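PDB 7LUU: subclass B3 metallo-beta-lactamase, which probably hydrolyses the amide bond of beta-lactam antibiotics at an active site that holds two zinc ions. Local coordinates for residues R113-I118 and R136-T141; C217-F222 and A257-I262; D232-T237 and A295-E300. All coordinates share one frame; numbering follows the deposited sequence. Where two conformers were deposited one is given.

Contact 1 (R113-I118 and R136-T141). With GOL (glycerol), chain P.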
loop_
_atom_site.group_PDB
_atom_site.type_symbol
_atom_site.label_atom_id
_atom_site.label_comp_id
_atom_site.label_asym_id
_atom_site.label_seq_id
_atom_site.Cartn_x
_atom_site.Cartn_y
_atom_site.Cartn_z
ATOM N N ARG A 113 6.041 -15.645 -12.558
ATOM C CA ARG A 113 7.059 -15.129 -13.469
ATOM C C ARG A 113 6.489 -14.089 -14.431
ATOM O O ARG A 113 7.278 -13.364 -15.075
ATOM C CB ARG A 113 7.680 -16.284 -14.262
ATOM C CG ARG A 113 8.607 -17.139 -13.375
ATOM C CD ARG A 113 9.127 -18.403 -14.137
ATOM N NE ARG A 113 8.001 -19.273 -14.371
ATOM C CZ ARG A 113 8.148 -20.480 -14.880
ATOM N NH1 ARG A 113 7.073 -21.214 -15.054
ATOM N NH2 ARG A 113 9.392 -20.923 -15.246
ATOM N N ASP A 114 5.153 -13.975 -14.517
ATOM C CA ASP A 114 4.540 -12.960 -15.353
ATOM C C ASP A 114 4.288 -11.641 -14.635
ATOM O O ASP A 114 3.706 -10.746 -15.235
ATOM C CB ASP A 114 3.208 -13.486 -15.884
ATOM C CG ASP A 114 3.391 -14.643 -16.868
ATOM O OD1 ASP A 114 4.453 -14.719 -17.533
ATOM O OD2 ASP A 114 2.443 -15.475 -16.976
ATOM N N ILE A 115 4.716 -11.489 -13.380
ATOM C CA ILE A 115 4.515 -10.226 -12.667
ATOM C C ILE A 115 5.596 -9.264 -13.143
ATOM O O ILE A 115 6.804 -9.534 -13.005
ATOM C CB ILE A 115 4.587 -10.429 -11.136
ATOM C CG1 ILE A 115 3.402 -11.316 -10.687
ATOM C CG2 ILE A 115 4.543 -9.036 -10.419
ATOM C CD1 ILE A 115 3.539 -11.889 -9.265
ATOM N N LYS A 116 5.159 -8.171 -13.749
ATOM C CA LYS A 116 6.056 -7.204 -14.352
ATOM C C LYS A 116 6.352 -6.032 -13.419
ATOM O O LYS A 116 7.403 -5.407 -13.537
ATOM C CB LYS A 116 5.407 -6.647 -15.631
ATOM C CG LYS A 116 5.270 -7.771 -16.717
ATOM C CD LYS A 116 6.652 -8.354 -17.106
ATOM C CE LYS A 116 6.771 -9.630 -18.119
ATOM N NZ LYS A 116 7.632 -10.838 -17.616
ATOM N N PHE A 117 5.406 -5.682 -12.569
ATOM C CA PHE A 117 5.562 -4.521 -11.684
ATOM C C PHE A 117 4.996 -4.866 -10.320
ATOM O O PHE A 117 3.979 -5.559 -10.222
ATOM C CB PHE A 117 4.819 -3.271 -12.196
ATOM C CG PHE A 117 5.386 -2.729 -13.473
ATOM C CD1 PHE A 117 6.571 -2.001 -13.455
ATOM C CD2 PHE A 117 4.740 -2.952 -14.659
ATOM C CE1 PHE A 117 7.109 -1.528 -14.642
ATOM C CE2 PHE A 117 5.269 -2.496 -15.859
ATOM C CZ PHE A 117 6.471 -1.759 -15.837
ATOM N N ILE A 118 5.615 -4.311 -9.270
ATOM C CA ILE A 118 5.084 -4.372 -7.918
ATOM C C ILE A 118 4.949 -2.918 -7.475
ATOM O O ILE A 118 5.956 -2.180 -7.396
ATOM C CB ILE A 118 6.018 -5.169 -6.976
ATOM C CG1 ILE A 118 6.179 -6.638 -7.442
ATOM C CG2 ILE A 118 5.459 -5.130 -5.515
ATOM C CD1 ILE A 118 7.501 -7.250 -6.834
ATOM N N ARG A 136 12.812 -10.248 -6.542
ATOM C CA ARG A 136 13.853 -11.230 -6.848
ATOM C C ARG A 136 13.260 -12.411 -7.594
ATOM O O ARG A 136 13.787 -12.849 -8.641
ATOM C CB ARG A 136 14.532 -11.695 -5.556
ATOM C CG ARG A 136 15.538 -12.902 -5.767
ATOM C CD ARG A 136 15.998 -13.447 -4.430
ATOM N NE ARG A 136 14.869 -13.963 -3.678
ATOM C CZ ARG A 136 14.912 -14.298 -2.382
ATOM N NH1 ARG A 136 13.814 -14.695 -1.734
ATOM N NH2 ARG A 136 16.026 -14.120 -1.715
ATOM N N ASP A 137 12.159 -12.942 -7.082
ATOM C CA ASP A 137 11.662 -14.219 -7.589
ATOM C C ASP A 137 10.945 -14.062 -8.927
ATOM O O ASP A 137 10.922 -15.014 -9.737
ATOM C CB ASP A 137 10.703 -14.843 -6.563
ATOM C CG ASP A 137 11.444 -15.555 -5.365
ATOM O OD1 ASP A 137 12.675 -15.418 -5.191
ATOM O OD2 ASP A 137 10.756 -16.326 -4.627
ATOM N N THR A 138 10.408 -12.895 -9.196
ATOM C CA THR A 138 9.577 -12.638 -10.389
ATOM C C THR A 138 10.283 -11.868 -11.498
ATOM O O THR A 138 9.860 -11.975 -12.665
ATOM C CB THR A 138 8.327 -11.824 -10.087
ATOM O OG1 THR A 138 8.666 -10.532 -9.583
ATOM C CG2 THR A 138 7.413 -12.509 -9.050
ATOM N N GLY A 139 11.257 -11.051 -11.146
ATOM C CA GLY A 139 11.919 -10.136 -12.045
ATOM C C GLY A 139 11.197 -8.820 -12.208
ATOM O O GLY A 139 11.651 -7.970 -12.996
ATOM N N ALA A 140 10.163 -8.594 -11.410
ATOM C CA ALA A 140 9.380 -7.376 -11.508
ATOM C C ALA A 140 10.205 -6.132 -11.132
ATOM O O ALA A 140 11.079 -6.174 -10.269
ATOM C CB ALA A 140 8.122 -7.456 -10.599
ATOM N N THR A 141 9.762 -4.986 -11.673
ATOM C CA THR A 141 10.231 -3.672 -11.294
ATOM C C THR A 141 9.319 -3.129 -10.208
ATOM O O THR A 141 8.106 -3.244 -10.332
ATOM C CB THR A 141 10.195 -2.736 -12.508
ATOM O OG1 THR A 141 11.274 -3.161 -13.366
ATOM C CG2 THR A 141 10.513 -1.259 -12.078
HETATM C C1 GOL P . 9.776 -5.488 -16.788
HETATM O O1 GOL P . 8.718 -4.953 -15.999
HETATM C C2 GOL P . 9.892 -7.088 -16.617
HETATM O O2 GOL P . 9.529 -7.566 -15.366
HETATM C C3 GOL P . 11.359 -7.530 -17.045
HETATM O O3 GOL P . 11.257 -8.859 -17.504
HETATM O O HOH W 1 10.171 -13.709 -15.395
HETATM O O HOH W 2 8.802 -10.220 -14.614
#
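K116 O is gripped from two sources: T141 N donates to it across the contact at 3.0 Å, and O1 of a bound glycerol donates at 2.8 Å. The T141 N-H arrives from above the carbonyl plane, 41° out of it. Two residues on, I118 N returns a bond of 2.9 Å to T141 O, so the main chain of T141 reaches the residues before and after F117, the pattern of a parallel bridge. F117 CA adds a C-H...O contact to T141 O at 3.2 Å. On the same face of the sheet the F117 ring lies beside T141, its CD1 against the threonine CB, while glycerol O1 sits over one ring face, toward its rim.

Between I115 and I118 a small methyl does the wedging. A140 CB comes within 3.4 Å of I115 O and 3.8 Å of I118 CG1; alanine suits a position that faces the strand backbone this closely. The branched isoleucines close round it, and I115 CD1 also meets the CG2 methyl of T138. With chi1 at 62°, T138 OG1 sits between its own backbone N and carbonyl carbon, where it accepts A140 N at 3.1 Å in an ST turn and also bonds L134 O. G139, with phi at 85°, ends helix 131-138 in a conformation that glycine adopts readily. One water donates to T138 O at 2.8 Å and to I115 O, and accepts from K116 NZ.

The strand, helix and parallel return strand form a beta-alpha-beta crossover, whose connection carries the zinc ligands E122, H124, D126 and H127. Chemically, the contact joins a buried aliphatic patch to a polar rim, where water and glycerol satisfy carbonyls at the helix end and the strand start.

Contact 2 (C217-F222 and A257-I262)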
loop_
_atom_site.group_PDB
_atom_site.type_symbol
_atom_site.label_atom_id
_atom_site.label_comp_id
_atom_site.label_asym_id
_atom_site.label_seq_id
_atom_site.Cartn_x
_atom_site.Cartn_y
_atom_site.Cartn_z
ATOM N N CYS A 217 -17.424 -1.216 -16.344
ATOM C CA CYS A 217 -16.143 -0.978 -15.713
ATOM C C CYS A 217 -16.372 -0.365 -14.346
ATOM O O CYS A 217 -17.346 0.357 -14.126
ATOM C CB CYS A 217 -15.239 -0.034 -16.469
ATOM S SG CYS A 217 -14.862 -0.668 -18.198
ATOM N N LYS A 218 -15.463 -0.682 -13.434
ATOM C CA LYS A 218 -15.495 -0.098 -12.090
ATOM C C LYS A 218 -14.149 0.526 -11.808
ATOM O O LYS A 218 -13.108 -0.065 -12.122
ATOM C CB LYS A 218 -15.751 -1.105 -10.989
ATOM C CG LYS A 218 -17.183 -1.654 -11.033
ATOM C CD LYS A 218 -17.380 -2.564 -9.769
ATOM C CE LYS A 218 -18.681 -3.348 -9.785
ATOM N NZ LYS A 218 -19.740 -2.332 -9.500
ATOM N N ALA A 219 -14.172 1.683 -11.189
ATOM C CA ALA A 219 -12.972 2.383 -10.772
ATOM C C ALA A 219 -12.504 1.853 -9.423
ATOM O O ALA A 219 -13.226 1.999 -8.413
ATOM C CB ALA A 219 -13.283 3.868 -10.649
ATOM N N ILE A 220 -11.332 1.198 -9.393
ATOM C CA ILE A 220 -10.816 0.619 -8.153
ATOM C C ILE A 220 -9.739 1.559 -7.600
ATOM O O ILE A 220 -8.883 2.092 -8.342
ATOM C CB ILE A 220 -10.210 -0.779 -8.407
ATOM C CG1 ILE A 220 -11.319 -1.702 -9.000
ATOM C CG2 ILE A 220 -9.686 -1.352 -7.130
ATOM C CD1 ILE A 220 -10.744 -3.165 -9.232
ATOM N N VAL A 221 -9.729 1.724 -6.275
ATOM C CA VAL A 221 -8.700 2.490 -5.604
ATOM C C VAL A 221 -8.039 1.575 -4.583
ATOM O O VAL A 221 -8.731 1.055 -3.708
ATOM C CB VAL A 221 -9.318 3.690 -4.869
ATOM C CG1 VAL A 221 -8.242 4.454 -4.051
ATOM C CG2 VAL A 221 -9.908 4.632 -5.932
ATOM N N PHE A 222 -6.694 1.457 -4.637
ATOM C CA PHE A 222 -5.941 0.766 -3.591
ATOM C C PHE A 222 -5.300 1.870 -2.788
ATOM O O PHE A 222 -4.342 2.514 -3.266
ATOM C CB PHE A 222 -4.912 -0.183 -4.217
ATOM C CG PHE A 222 -4.245 -1.126 -3.188
ATOM C CD1 PHE A 222 -3.500 -0.597 -2.154
ATOM C CD2 PHE A 222 -4.449 -2.526 -3.242
ATOM C CE1 PHE A 222 -2.865 -1.421 -1.258
ATOM C CE2 PHE A 222 -3.796 -3.365 -2.349
ATOM C CZ PHE A 222 -3.014 -2.823 -1.347
ATOM N N ALA A 257 -11.758 13.468 -4.301
ATOM C CA ALA A 257 -11.874 13.669 -5.746
ATOM C C ALA A 257 -11.891 12.373 -6.556
ATOM O O ALA A 257 -12.360 12.378 -7.703
ATOM C CB ALA A 257 -10.718 14.529 -6.273
ATOM N N LEU A 258 -11.355 11.272 -6.026
ATOM C CA LEU A 258 -11.210 10.079 -6.830
ATOM C C LEU A 258 -12.547 9.479 -7.181
ATOM O O LEU A 258 -13.457 9.418 -6.351
ATOM C CB LEU A 258 -10.415 9.014 -6.064
ATOM C CG LEU A 258 -8.934 9.178 -6.031
ATOM C CD1 LEU A 258 -8.313 8.197 -5.040
ATOM C CD2 LEU A 258 -8.355 9.067 -7.463
ATOM N N LYS A 259 -12.629 8.968 -8.404
ATOM C CA LYS A 259 -13.693 8.052 -8.760
ATOM C C LYS A 259 -13.324 6.737 -8.078
ATOM O O LYS A 259 -12.193 6.233 -8.208
ATOM C CB LYS A 259 -13.772 7.868 -10.280
ATOM C CG LYS A 259 -14.970 7.091 -10.764
ATOM C CD LYS A 259 -16.199 7.889 -10.435
ATOM C CE LYS A 259 -17.466 7.371 -11.076
ATOM N NZ LYS A 259 -18.574 8.322 -10.718
ATOM N N CYS A 260 -14.283 6.205 -7.378
ATOM C CA CYS A 260 -13.964 5.199 -6.377
ATOM C C CYS A 260 -15.200 4.333 -6.211
ATOM O O CYS A 260 -16.041 4.510 -5.298
ATOM C CB CYS A 260 -13.610 5.927 -5.086
ATOM S SG CYS A 260 -13.396 4.818 -3.645
ATOM N N ASP A 261 -15.350 3.386 -7.140
ATOM C CA ASP A 261 -16.409 2.411 -7.025
ATOM C C ASP A 261 -16.038 1.290 -6.061
ATOM O O ASP A 261 -16.922 0.616 -5.489
ATOM C CB ASP A 261 -16.654 1.791 -8.381
ATOM C CG ASP A 261 -17.270 2.764 -9.364
ATOM O OD1 ASP A 261 -18.264 3.455 -8.993
ATOM O OD2 ASP A 261 -16.674 2.893 -10.479
ATOM N N ILE A 262 -14.730 1.012 -5.941
ATOM C CA ILE A 262 -14.261 -0.042 -5.073
ATOM C C ILE A 262 -13.067 0.531 -4.328
ATOM O O ILE A 262 -12.182 1.114 -4.969
ATOM C CB ILE A 262 -13.859 -1.282 -5.874
ATOM C CG1 ILE A 262 -15.113 -1.953 -6.400
ATOM C CG2 ILE A 262 -13.044 -2.309 -4.954
ATOM C CD1 ILE A 262 -14.746 -3.141 -7.358
HETATM O O HOH W 3 -10.238 4.358 -9.926
#
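A219 carries most of the hydrogen bonding, shared with D261 and I262. Its carbonyl oxygen accepts two donors, D261 N at 2.8 Å and I262 N at 3.1 Å, while its N-H runs almost straight (175°) to D261 OD2, 2.9 Å away, using the anti lone pair of the carboxylate. Aspartate suits this loop position because its short side chain, with CG anti to the carbonyl carbon (chi1 -69°), brings an acceptor to a strand N-H. Beyond it V221 N bonds I262 O at 2.8 Å, nearly along the C=O axis, and the parallel pairing of I220 with I262 begins. A water bridges I220 O and K259 O.

Apolar contacts fill in on both faces. I220 and I262 lie side by side, and the K218 chain crosses I262 at about a right angle, its CD 3.6 Å from I262 CD1. The other face carries V221, whose CG1 meets L258 CD1 at 3.9 Å and whose CG2 rests on C260 CB; the beta-branched valine fits a strand and presents both methyls.

Strand 216-223 thus stands between hairpin partner 205-213 and strand 262-265, while the C260-C283 disulfide fastens this loop, which follows helix 242-257, to helix 282-300.

Contact 3 (D232-T237 and A295-E300)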
loop_
_atom_site.group_PDB
_atom_site.type_symbol
_atom_site.label_atom_id
_atom_site.label_comp_id
_atom_site.label_asym_id
_atom_site.label_seq_id
_atom_site.Cartn_x
_atom_site.Cartn_y
_atom_site.Cartn_z
ATOM N N ASP A 232 6.842 7.658 20.023
ATOM C CA ASP A 232 6.299 8.328 21.206
ATOM C C ASP A 232 6.607 9.826 21.254
ATOM O O ASP A 232 5.743 10.625 21.691
ATOM C CB ASP A 232 6.822 7.651 22.468
ATOM C CG ASP A 232 6.131 6.329 22.746
ATOM O OD1 ASP A 232 5.084 6.058 22.106
ATOM O OD2 ASP A 232 6.639 5.558 23.598
ATOM N N ARG A 233 7.830 10.230 20.885
ATOM C CA ARG A 233 8.251 11.622 21.014
ATOM C C ARG A 233 7.913 12.461 19.791
ATOM O O ARG A 233 8.119 13.689 19.805
ATOM C CB ARG A 233 9.763 11.711 21.253
ATOM C CG ARG A 233 10.264 11.112 22.580
ATOM C CD ARG A 233 11.771 11.302 22.711
ATOM N NE ARG A 233 12.461 10.969 21.467
ATOM C CZ ARG A 233 12.944 11.872 20.611
ATOM N NH1 ARG A 233 13.562 11.480 19.497
ATOM N NH2 ARG A 233 12.792 13.168 20.870
ATOM N N TYR A 234 7.409 11.840 18.730
ATOM C CA TYR A 234 7.076 12.608 17.537
ATOM C C TYR A 234 5.876 13.503 17.797
ATOM O O TYR A 234 4.909 13.089 18.446
ATOM C CB TYR A 234 6.735 11.685 16.382
ATOM C CG TYR A 234 6.467 12.367 15.059
ATOM C CD1 TYR A 234 7.537 12.769 14.243
ATOM C CD2 TYR A 234 5.158 12.639 14.649
ATOM C CE1 TYR A 234 7.288 13.382 13.004
ATOM C CE2 TYR A 234 4.883 13.268 13.421
ATOM C CZ TYR A 234 5.980 13.622 12.603
ATOM O OH TYR A 234 5.730 14.218 11.392
ATOM N N ARG A 235 5.911 14.729 17.261
ATOM C CA ARG A 235 4.750 15.603 17.395
ATOM C C ARG A 235 4.296 16.046 16.021
ATOM O O ARG A 235 5.021 16.763 15.310
ATOM C CB ARG A 235 5.053 16.834 18.242
ATOM C CG ARG A 235 5.503 16.427 19.674
ATOM C CD ARG A 235 4.259 15.933 20.480
ATOM N NE ARG A 235 4.686 15.594 21.835
ATOM C CZ ARG A 235 5.045 14.365 22.204
ATOM N NH1 ARG A 235 5.034 13.368 21.301
ATOM N NH2 ARG A 235 5.440 14.129 23.470
ATOM N N PHE A 236 3.053 15.713 15.692
ATOM C CA PHE A 236 2.468 16.241 14.451
ATOM C C PHE A 236 2.261 17.731 14.490
ATOM O O PHE A 236 2.147 18.354 13.413
ATOM C CB PHE A 236 1.115 15.551 14.192
ATOM C CG PHE A 236 1.237 14.099 13.721
ATOM C CD1 PHE A 236 1.244 13.053 14.683
ATOM C CD2 PHE A 236 1.276 13.788 12.369
ATOM C CE1 PHE A 236 1.314 11.691 14.247
ATOM C CE2 PHE A 236 1.394 12.441 11.915
ATOM C CZ PHE A 236 1.385 11.414 12.859
ATOM N N THR A 237 2.163 18.320 15.703
ATOM C CA THR A 237 1.990 19.762 15.838
ATOM C C THR A 237 3.311 20.544 15.816
ATOM O O THR A 237 3.270 21.788 15.898
ATOM C CB THR A 237 1.223 20.106 17.139
ATOM O OG1 THR A 237 1.882 19.533 18.268
ATOM C CG2 THR A 237 -0.208 19.554 17.036
ATOM N N ALA A 295 -7.469 14.817 13.820
ATOM C CA ALA A 295 -7.945 15.877 14.708
ATOM C C ALA A 295 -7.769 15.472 16.159
ATOM O O ALA A 295 -7.446 16.315 17.033
ATOM C CB ALA A 295 -9.433 16.179 14.418
ATOM N N LYS A 296 -8.097 14.216 16.462
ATOM C CA LYS A 296 -7.967 13.739 17.838
ATOM C C LYS A 296 -6.497 13.757 18.271
ATOM O O LYS A 296 -6.176 14.153 19.408
ATOM C CB LYS A 296 -8.574 12.343 17.959
ATOM C CG LYS A 296 -8.555 11.788 19.344
ATOM C CD LYS A 296 -8.933 10.292 19.367
ATOM C CE LYS A 296 -9.847 9.983 20.556
ATOM N NZ LYS A 296 -9.316 8.836 21.356
ATOM N N ARG A 297 -5.597 13.367 17.368
ATOM C CA ARG A 297 -4.174 13.343 17.674
ATOM C C ARG A 297 -3.637 14.758 17.906
ATOM O O ARG A 297 -2.912 14.988 18.884
ATOM C CB ARG A 297 -3.407 12.624 16.555
ATOM C CG ARG A 297 -1.890 12.754 16.675
ATOM C CD ARG A 297 -1.361 12.160 17.966
ATOM N NE ARG A 297 0.083 12.437 18.065
ATOM C CZ ARG A 297 1.049 11.528 17.875
ATOM N NH1 ARG A 297 0.756 10.225 17.649
ATOM N NH2 ARG A 297 2.331 11.933 17.946
ATOM N N LEU A 298 -4.004 15.717 17.030
ATOM C CA LEU A 298 -3.559 17.106 17.202
ATOM C C LEU A 298 -4.041 17.656 18.523
ATOM O O LEU A 298 -3.314 18.378 19.215
ATOM C CB LEU A 298 -4.040 17.968 16.040
ATOM C CG LEU A 298 -3.565 17.596 14.626
ATOM C CD1 LEU A 298 -4.192 18.597 13.654
ATOM C CD2 LEU A 298 -2.088 17.676 14.483
ATOM N N ALA A 299 -5.291 17.384 18.869
ATOM C CA ALA A 299 -5.797 17.891 20.138
ATOM C C ALA A 299 -5.023 17.271 21.297
ATOM O O ALA A 299 -4.725 17.948 22.298
ATOM C CB ALA A 299 -7.275 17.562 20.234
ATOM N N GLU A 300 -4.726 15.968 21.194
ATOM C CA GLU A 300 -3.976 15.286 22.248
ATOM C C GLU A 300 -2.658 15.964 22.508
ATOM O O GLU A 300 -2.228 16.074 23.665
ATOM C CB GLU A 300 -3.688 13.817 21.874
ATOM C CG GLU A 300 -4.910 12.941 22.014
ATOM C CD GLU A 300 -4.734 11.526 21.391
ATOM O OE1 GLU A 300 -3.768 11.289 20.594
ATOM O OE2 GLU A 300 -5.603 10.666 21.689
#
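R297 lays one face of its guanidinium against the edge of the F236 ring, with F236 CD1 3.5 Å from R297 CZ and the two planes 88° apart. This perpendicular contact joins the loop before helix 242-257 to the last helix, 282-300, of the alpha-beta-beta-alpha metallo-beta-lactamase fold. Because the ring presents its edge, the cation does not sit over the pi face. One ring face instead receives Y234 edge-to-face, its CE2 over the centre of the F236 ring.

Arginine suits the spot through its length: with CG anti to the backbone N (chi1 170°) and a bend at chi2, it reaches off the helix to the CD1-CE1 edge of the F236 ring. R297 NH2 comes within 2.9 Å of Y234 O and bonds S230 OG, while NE forms a salt bridge with E301. That carboxylate also accepts from F236 N and bonds T237 OG1, and its charge probably eases the nearness of R235 to R297.

The next residue, L298, packs its CD2 on F236 CB and slides past T237, 3.7 Å from its CG2 methyl. R235 folds back on its own loop, where NH1 donates to Y234 O and, at 2.9 Å and within the guanidinium plane, to D232 O.

Overall arrangement
From the N terminus, contact 1 is the first to close, returning the chain from strand 115-119 through two short helices to the neighbouring parallel strand of the seven-stranded sheet. It is complete before the others begin. Contact 2 then opens on strand 216-223 of the second sheet, and contact 3 opens at 232-237 before contact 2 closes at 257-262; contact 3 closes at 295-300, so these two cross. Helix 242-257, up to its last residue, lies inside both loops, while helix 282-300, reached by the C260 disulfide of contact 2, carries the second half of contact 3. Contacts 1 and 3 lie on opposite sides of the chain's centre, their centres about 39 Å apart.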